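Local coordinates for terminal uridylyltransferase 1 (Trypanosoma brucei, PDB 5HZD), which adds uridines from UTP to the 3' ends of guide RNAs, ribosomal RNAs and some mRNAs, and takes part in mitochondrial RNA editing, at residues 399-412 with 487-499. Sequence-based numbering, arbitrary orientation.
Sequences LVGFFYFYSFEFDW and VRTELYRGLLSLL. With SO4 (sulfate ion), chain E.
Phe403 lays one ring face over the backbone of Gly494, whose CA lies 4.0 Å from the ring centroid; with no side chain here, the glycine lets the phenyl come down onto the helix itself. Leu498 CD1 approaches Phe403 CD2 at 3.5 Å, the two side chains crossing at about a right angle, while Trp320 meets the phenyl edge-to-face. Leu491 and Leu495, whose branched ends each reach several neighbours, are knobs in successive holes: the first among Phe402, Phe403, Tyr406 and Ser407, the second among Val400, Phe403, Tyr404 and Ser407. Leu495, extended at chi1 (180°) and turned at chi2, sets CD2 at the edge of the Phe408 ring, 3.8 Å from CE2. Small Ser407 fits beside Tyr492, its OG turned back onto Phe403 O. Further along, the bent chain of Arg488 passes over one face of Trp412, CD lying 4.2 Å from the centroid of the five-membered ring, and its NH2 gives Ser407 O a weak hydrogen bond of 3.0 Å. Trp412 NE1 donates a hydrogen bond to Tyr406 O (2.9 Å), in the carbonyl plane, which helps fix the indole's turn. Helices 399-409 and 487-497, running roughly antiparallel at 142°, thus form a buried knobs-into-holes pair in the helical part of this Cid1-like nucleotidyltransferase.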
loop_
_atom_site.group_PDB
_atom_site.type_symbol
_atom_site.label_atom_id
_atom_site.label_comp_id
_atom_site.label_asym_id
_atom_site.label_seq_id
_atom_site.Cartn_x
_atom_site.Cartn_y
_atom_site.Cartn_z
ATOM N N LEU A 399 12.734 6.456 -16.704
ATOM C CA LEU A 399 12.869 5.060 -16.288
ATOM C C LEU A 399 14.220 4.469 -16.680
ATOM O O LEU A 399 14.879 3.807 -15.868
ATOM C CB LEU A 399 11.722 4.197 -16.815
ATOM C CG LEU A 399 11.656 2.847 -16.102
ATOM C CD1 LEU A 399 11.250 3.012 -14.653
ATOM C CD2 LEU A 399 10.683 1.878 -16.841
ATOM N N VAL A 400 14.668 4.716 -17.906
ATOM C CA VAL A 400 16.006 4.273 -18.297
ATOM C C VAL A 400 17.043 4.904 -17.368
ATOM O O VAL A 400 17.989 4.252 -16.908
ATOM C CB VAL A 400 16.289 4.694 -19.749
ATOM C CG1 VAL A 400 17.774 4.465 -20.096
ATOM C CG2 VAL A 400 15.410 3.916 -20.637
ATOM N N GLY A 401 16.818 6.168 -17.037
ATOM C CA GLY A 401 17.725 6.900 -16.186
ATOM C C GLY A 401 17.792 6.329 -14.775
ATOM O O GLY A 401 18.852 6.385 -14.148
ATOM N N PHE A 402 16.679 5.775 -14.286
ATOM C CA PHE A 402 16.646 5.156 -12.956
ATOM C C PHE A 402 17.581 3.937 -12.945
ATOM O O PHE A 402 18.403 3.757 -12.036
ATOM C CB PHE A 402 15.201 4.747 -12.613
ATOM C CG PHE A 402 15.067 3.805 -11.429
ATOM C CD1 PHE A 402 15.109 2.427 -11.600
ATOM C CD2 PHE A 402 14.832 4.312 -10.157
ATOM C CE1 PHE A 402 14.970 1.552 -10.537
ATOM C CE2 PHE A 402 14.668 3.457 -9.086
ATOM C CZ PHE A 402 14.723 2.077 -9.281
ATOM N N PHE A 403 17.457 3.096 -13.960
ATOM C CA PHE A 403 18.285 1.886 -14.020
ATOM C C PHE A 403 19.739 2.261 -14.261
ATOM O O PHE A 403 20.639 1.649 -13.690
ATOM C CB PHE A 403 17.756 0.923 -15.089
ATOM C CG PHE A 403 16.502 0.227 -14.666
ATOM C CD1 PHE A 403 16.563 -0.806 -13.739
ATOM C CD2 PHE A 403 15.256 0.615 -15.157
ATOM C CE1 PHE A 403 15.396 -1.456 -13.342
ATOM C CE2 PHE A 403 14.104 -0.026 -14.749
ATOM C CZ PHE A 403 14.167 -1.064 -13.848
ATOM N N TYR A 404 19.993 3.277 -15.091
ATOM C CA TYR A 404 21.370 3.738 -15.234
ATOM C C TYR A 404 21.961 4.300 -13.926
ATOM O O TYR A 404 23.113 3.970 -13.568
ATOM C CB TYR A 404 21.489 4.754 -16.382
ATOM C CG TYR A 404 22.922 5.136 -16.681
ATOM C CD1 TYR A 404 23.700 4.361 -17.525
ATOM C CD2 TYR A 404 23.485 6.263 -16.096
ATOM C CE1 TYR A 404 25.025 4.717 -17.784
ATOM C CE2 TYR A 404 24.788 6.618 -16.337
ATOM C CZ TYR A 404 25.541 5.851 -17.192
ATOM O OH TYR A 404 26.851 6.213 -17.430
ATOM N N PHE A 405 21.188 5.135 -13.226
ATOM C CA PHE A 405 21.631 5.743 -11.968
ATOM C C PHE A 405 22.045 4.670 -10.972
ATOM O O PHE A 405 23.132 4.747 -10.371
ATOM C CB PHE A 405 20.494 6.607 -11.410
ATOM C CG PHE A 405 20.835 7.304 -10.125
ATOM C CD1 PHE A 405 21.688 8.395 -10.112
ATOM C CD2 PHE A 405 20.307 6.864 -8.926
ATOM C CE1 PHE A 405 22.031 9.058 -8.907
ATOM C CE2 PHE A 405 20.625 7.526 -7.709
ATOM C CZ PHE A 405 21.474 8.620 -7.702
ATOM N N TYR A 406 21.215 3.642 -10.818
ATOM C CA TYR A 406 21.535 2.650 -9.801
ATOM C C TYR A 406 22.535 1.618 -10.261
ATOM O O TYR A 406 23.118 0.907 -9.437
ATOM C CB TYR A 406 20.264 2.032 -9.221
ATOM C CG TYR A 406 19.558 3.014 -8.309
ATOM C CD1 TYR A 406 20.183 3.474 -7.147
ATOM C CD2 TYR A 406 18.278 3.497 -8.621
ATOM C CE1 TYR A 406 19.554 4.384 -6.301
ATOM C CE2 TYR A 406 17.628 4.409 -7.760
ATOM C CZ TYR A 406 18.280 4.838 -6.616
ATOM O OH TYR A 406 17.672 5.732 -5.771
ATOM N N SER A 407 22.749 1.523 -11.568
ATOM C CA SER A 407 23.760 0.597 -12.052
ATOM C C SER A 407 25.167 1.222 -12.092
ATOM O O SER A 407 26.155 0.520 -11.881
ATOM C CB SER A 407 23.371 0.057 -13.454
ATOM O OG SER A 407 22.178 -0.738 -13.449
ATOM N N PHE A 408 25.267 2.535 -12.322
ATOM C CA PHE A 408 26.578 3.175 -12.569
ATOM C C PHE A 408 26.900 4.430 -11.784
ATOM O O PHE A 408 28.073 4.775 -11.631
ATOM C CB PHE A 408 26.768 3.481 -14.069
ATOM C CG PHE A 408 26.876 2.258 -14.913
ATOM C CD1 PHE A 408 27.983 1.436 -14.816
ATOM C CD2 PHE A 408 25.856 1.902 -15.780
ATOM C CE1 PHE A 408 28.076 0.275 -15.577
ATOM C CE2 PHE A 408 25.936 0.762 -16.541
ATOM C CZ PHE A 408 27.050 -0.061 -16.448
ATOM N N GLU A 409 25.893 5.146 -11.308
ATOM C CA GLU A 409 26.140 6.444 -10.688
ATOM C C GLU A 409 26.073 6.392 -9.167
ATOM O O GLU A 409 26.982 6.876 -8.468
ATOM C CB GLU A 409 25.101 7.441 -11.178
ATOM C CG GLU A 409 25.025 7.620 -12.666
ATOM C CD GLU A 409 24.081 8.746 -13.002
ATOM O OE1 GLU A 409 23.048 8.494 -13.647
ATOM O OE2 GLU A 409 24.354 9.886 -12.559
ATOM N N PHE A 410 25.002 5.798 -8.644
ATOM C CA PHE A 410 24.841 5.751 -7.186
ATOM C C PHE A 410 25.941 4.921 -6.523
ATOM O O PHE A 410 26.252 3.811 -6.971
ATOM C CB PHE A 410 23.447 5.207 -6.804
ATOM C CG PHE A 410 23.231 5.206 -5.327
ATOM C CD1 PHE A 410 23.070 6.406 -4.651
ATOM C CD2 PHE A 410 23.255 4.020 -4.611
ATOM C CE1 PHE A 410 22.929 6.436 -3.259
ATOM C CE2 PHE A 410 23.122 4.033 -3.213
ATOM C CZ PHE A 410 22.971 5.237 -2.538
ATOM N N ASP A 411 26.502 5.450 -5.433
ATOM C CA ASP A 411 27.603 4.767 -4.751
ATOM C C ASP A 411 27.033 3.844 -3.681
ATOM O O ASP A 411 26.913 4.227 -2.511
ATOM C CB ASP A 411 28.563 5.771 -4.139
ATOM C CG ASP A 411 29.843 5.125 -3.639
ATOM O OD1 ASP A 411 29.865 3.884 -3.419
ATOM O OD2 ASP A 411 30.837 5.866 -3.491
ATOM N N TRP A 412 26.714 2.626 -4.083
ATOM C CA TRP A 412 26.129 1.656 -3.143
ATOM C C TRP A 412 27.091 1.295 -2.028
ATOM O O TRP A 412 26.670 0.869 -0.943
ATOM C CB TRP A 412 25.726 0.378 -3.850
ATOM C CG TRP A 412 24.508 0.455 -4.755
ATOM C CD1 TRP A 412 24.523 0.498 -6.124
ATOM C CD2 TRP A 412 23.124 0.410 -4.370
ATOM N NE1 TRP A 412 23.236 0.486 -6.619
ATOM C CE2 TRP A 412 22.356 0.436 -5.569
ATOM C CE3 TRP A 412 22.455 0.338 -3.139
ATOM C CZ2 TRP A 412 20.959 0.381 -5.574
ATOM C CZ3 TRP A 412 21.063 0.306 -3.138
ATOM C CH2 TRP A 412 20.320 0.330 -4.354
ATOM N N VAL A 487 20.343 -8.394 -6.619
ATOM C CA VAL A 487 19.679 -7.124 -6.871
ATOM C C VAL A 487 20.385 -6.355 -7.988
ATOM O O VAL A 487 19.748 -5.886 -8.930
ATOM C CB VAL A 487 19.616 -6.256 -5.600
ATOM C CG1 VAL A 487 19.013 -4.886 -5.934
ATOM C CG2 VAL A 487 18.748 -6.962 -4.547
ATOM N N ARG A 488 21.705 -6.219 -7.883
ATOM C CA ARG A 488 22.458 -5.536 -8.930
ATOM C C ARG A 488 22.228 -6.184 -10.288
ATOM O O ARG A 488 22.157 -5.482 -11.298
ATOM C CB ARG A 488 23.956 -5.508 -8.624
ATOM C CG ARG A 488 24.341 -4.669 -7.379
ATOM C CD ARG A 488 23.928 -3.187 -7.463
ATOM N NE ARG A 488 24.622 -2.479 -8.543
ATOM C CZ ARG A 488 25.858 -1.977 -8.468
ATOM N NH1 ARG A 488 26.605 -2.102 -7.361
ATOM N NH2 ARG A 488 26.362 -1.331 -9.510
ATOM N N THR A 489 22.157 -7.514 -10.331
ATOM C CA THR A 489 21.879 -8.230 -11.589
ATOM C C THR A 489 20.607 -7.714 -12.236
ATOM O O THR A 489 20.592 -7.409 -13.448
ATOM C CB THR A 489 21.688 -9.751 -11.386
ATOM O OG1 THR A 489 22.903 -10.322 -10.887
ATOM C CG2 THR A 489 21.366 -10.453 -12.696
ATOM N N GLU A 490 19.550 -7.616 -11.430
ATOM C CA GLU A 490 18.261 -7.164 -11.955
ATOM C C GLU A 490 18.279 -5.699 -12.396
ATOM O O GLU A 490 17.579 -5.336 -13.363
ATOM C CB GLU A 490 17.117 -7.441 -10.969
ATOM C CG GLU A 490 16.940 -8.943 -10.624
ATOM C CD GLU A 490 16.800 -9.859 -11.844
ATOM O OE1 GLU A 490 16.188 -9.460 -12.871
ATOM O OE2 GLU A 490 17.331 -11.012 -11.796
ATOM N N LEU A 491 19.072 -4.859 -11.737
ATOM C CA LEU A 491 19.155 -3.462 -12.187
ATOM C C LEU A 491 19.851 -3.406 -13.553
ATOM O O LEU A 491 19.416 -2.650 -14.438
ATOM C CB LEU A 491 19.893 -2.634 -11.138
ATOM C CG LEU A 491 19.073 -2.409 -9.875
ATOM C CD1 LEU A 491 19.997 -1.993 -8.735
ATOM C CD2 LEU A 491 17.993 -1.338 -10.089
ATOM N N TYR A 492 20.899 -4.210 -13.760
ATOM C CA TYR A 492 21.533 -4.238 -15.082
ATOM C C TYR A 492 20.550 -4.760 -16.106
ATOM O O TYR A 492 20.509 -4.253 -17.228
ATOM C CB TYR A 492 22.777 -5.152 -15.129
ATOM C CG TYR A 492 23.937 -4.719 -14.295
ATOM C CD1 TYR A 492 24.506 -3.465 -14.462
ATOM C CD2 TYR A 492 24.501 -5.593 -13.373
ATOM C CE1 TYR A 492 25.598 -3.068 -13.694
ATOM C CE2 TYR A 492 25.587 -5.212 -12.594
ATOM C CZ TYR A 492 26.132 -3.958 -12.768
ATOM O OH TYR A 492 27.205 -3.561 -11.996
ATOM N N ARG A 493 19.771 -5.796 -15.753
ATOM C CA ARG A 493 18.843 -6.407 -16.682
ATOM C C ARG A 493 17.772 -5.382 -17.075
ATOM O O ARG A 493 17.409 -5.288 -18.261
ATOM C CB ARG A 493 18.212 -7.653 -16.068
ATOM C CG ARG A 493 17.531 -8.520 -17.094
ATOM C CD ARG A 493 16.683 -9.647 -16.542
ATOM N NE ARG A 493 17.236 -10.332 -15.379
ATOM C CZ ARG A 493 18.081 -11.364 -15.396
ATOM N NH1 ARG A 493 18.565 -11.891 -16.528
ATOM N NH2 ARG A 493 18.460 -11.868 -14.238
ATOM N N GLY A 494 17.305 -4.595 -16.112
ATOM C CA GLY A 494 16.308 -3.578 -16.424
ATOM C C GLY A 494 16.842 -2.531 -17.389
ATOM O O GLY A 494 16.144 -2.134 -18.329
ATOM N N LEU A 495 18.078 -2.086 -17.156
ATOM C CA LEU A 495 18.735 -1.087 -17.994
ATOM C C LEU A 495 18.792 -1.589 -19.428
ATOM O O LEU A 495 18.392 -0.891 -20.364
ATOM C CB LEU A 495 20.154 -0.849 -17.496
ATOM C CG LEU A 495 20.988 0.161 -18.265
ATOM C CD1 LEU A 495 20.355 1.543 -18.116
ATOM C CD2 LEU A 495 22.414 0.183 -17.740
ATOM N N LEU A 496 19.284 -2.809 -19.597
ATOM C CA LEU A 496 19.481 -3.364 -20.929
ATOM C C LEU A 496 18.156 -3.580 -21.638
ATOM O O LEU A 496 18.081 -3.436 -22.869
ATOM C CB LEU A 496 20.297 -4.661 -20.872
ATOM C CG LEU A 496 21.702 -4.463 -20.310
ATOM C CD1 LEU A 496 22.411 -5.808 -20.032
ATOM C CD2 LEU A 496 22.530 -3.602 -21.233
ATOM N N SER A 497 17.118 -3.936 -20.892
ATOM C CA SER A 497 15.828 -4.276 -21.507
ATOM C C SER A 497 15.130 -3.046 -22.088
ATOM O O SER A 497 14.358 -3.156 -23.046
ATOM C CB SER A 497 14.899 -4.904 -20.476
ATOM O OG SER A 497 15.388 -6.180 -20.083
ATOM N N LEU A 498 15.377 -1.883 -21.506
ATOM C CA LEU A 498 14.662 -0.672 -21.939
ATOM C C LEU A 498 15.298 -0.087 -23.207
ATOM O O LEU A 498 14.762 0.849 -23.824
ATOM C CB LEU A 498 14.612 0.376 -20.811
ATOM C CG LEU A 498 13.724 -0.001 -19.629
ATOM C CD1 LEU A 498 14.008 0.912 -18.417
ATOM C CD2 LEU A 498 12.260 0.056 -19.987
ATOM N N LEU A 499 16.457 -0.614 -23.589
ATOM C CA LEU A 499 17.095 -0.164 -24.832
ATOM C C LEU A 499 16.675 -1.005 -26.010
ATOM O O LEU A 499 17.129 -0.775 -27.136
ATOM C CB LEU A 499 18.626 -0.234 -24.745
ATOM C CG LEU A 499 19.245 0.555 -23.609
ATOM C CD1 LEU A 499 20.750 0.292 -23.564
ATOM C CD2 LEU A 499 18.967 2.033 -23.802
HETATM S S SO4 E . 19.041 -12.254 -19.983
HETATM O O1 SO4 E . 19.359 -13.272 -18.981
HETATM O O2 SO4 E . 18.616 -11.009 -19.329
HETATM O O3 SO4 E . 17.956 -12.753 -20.831
HETATM O O4 SO4 E . 20.235 -12.009 -20.793
HETATM O O HOH W 1 23.289 -2.772 -11.211
HETATM O O HOH W 2 28.352 -1.053 -12.391
#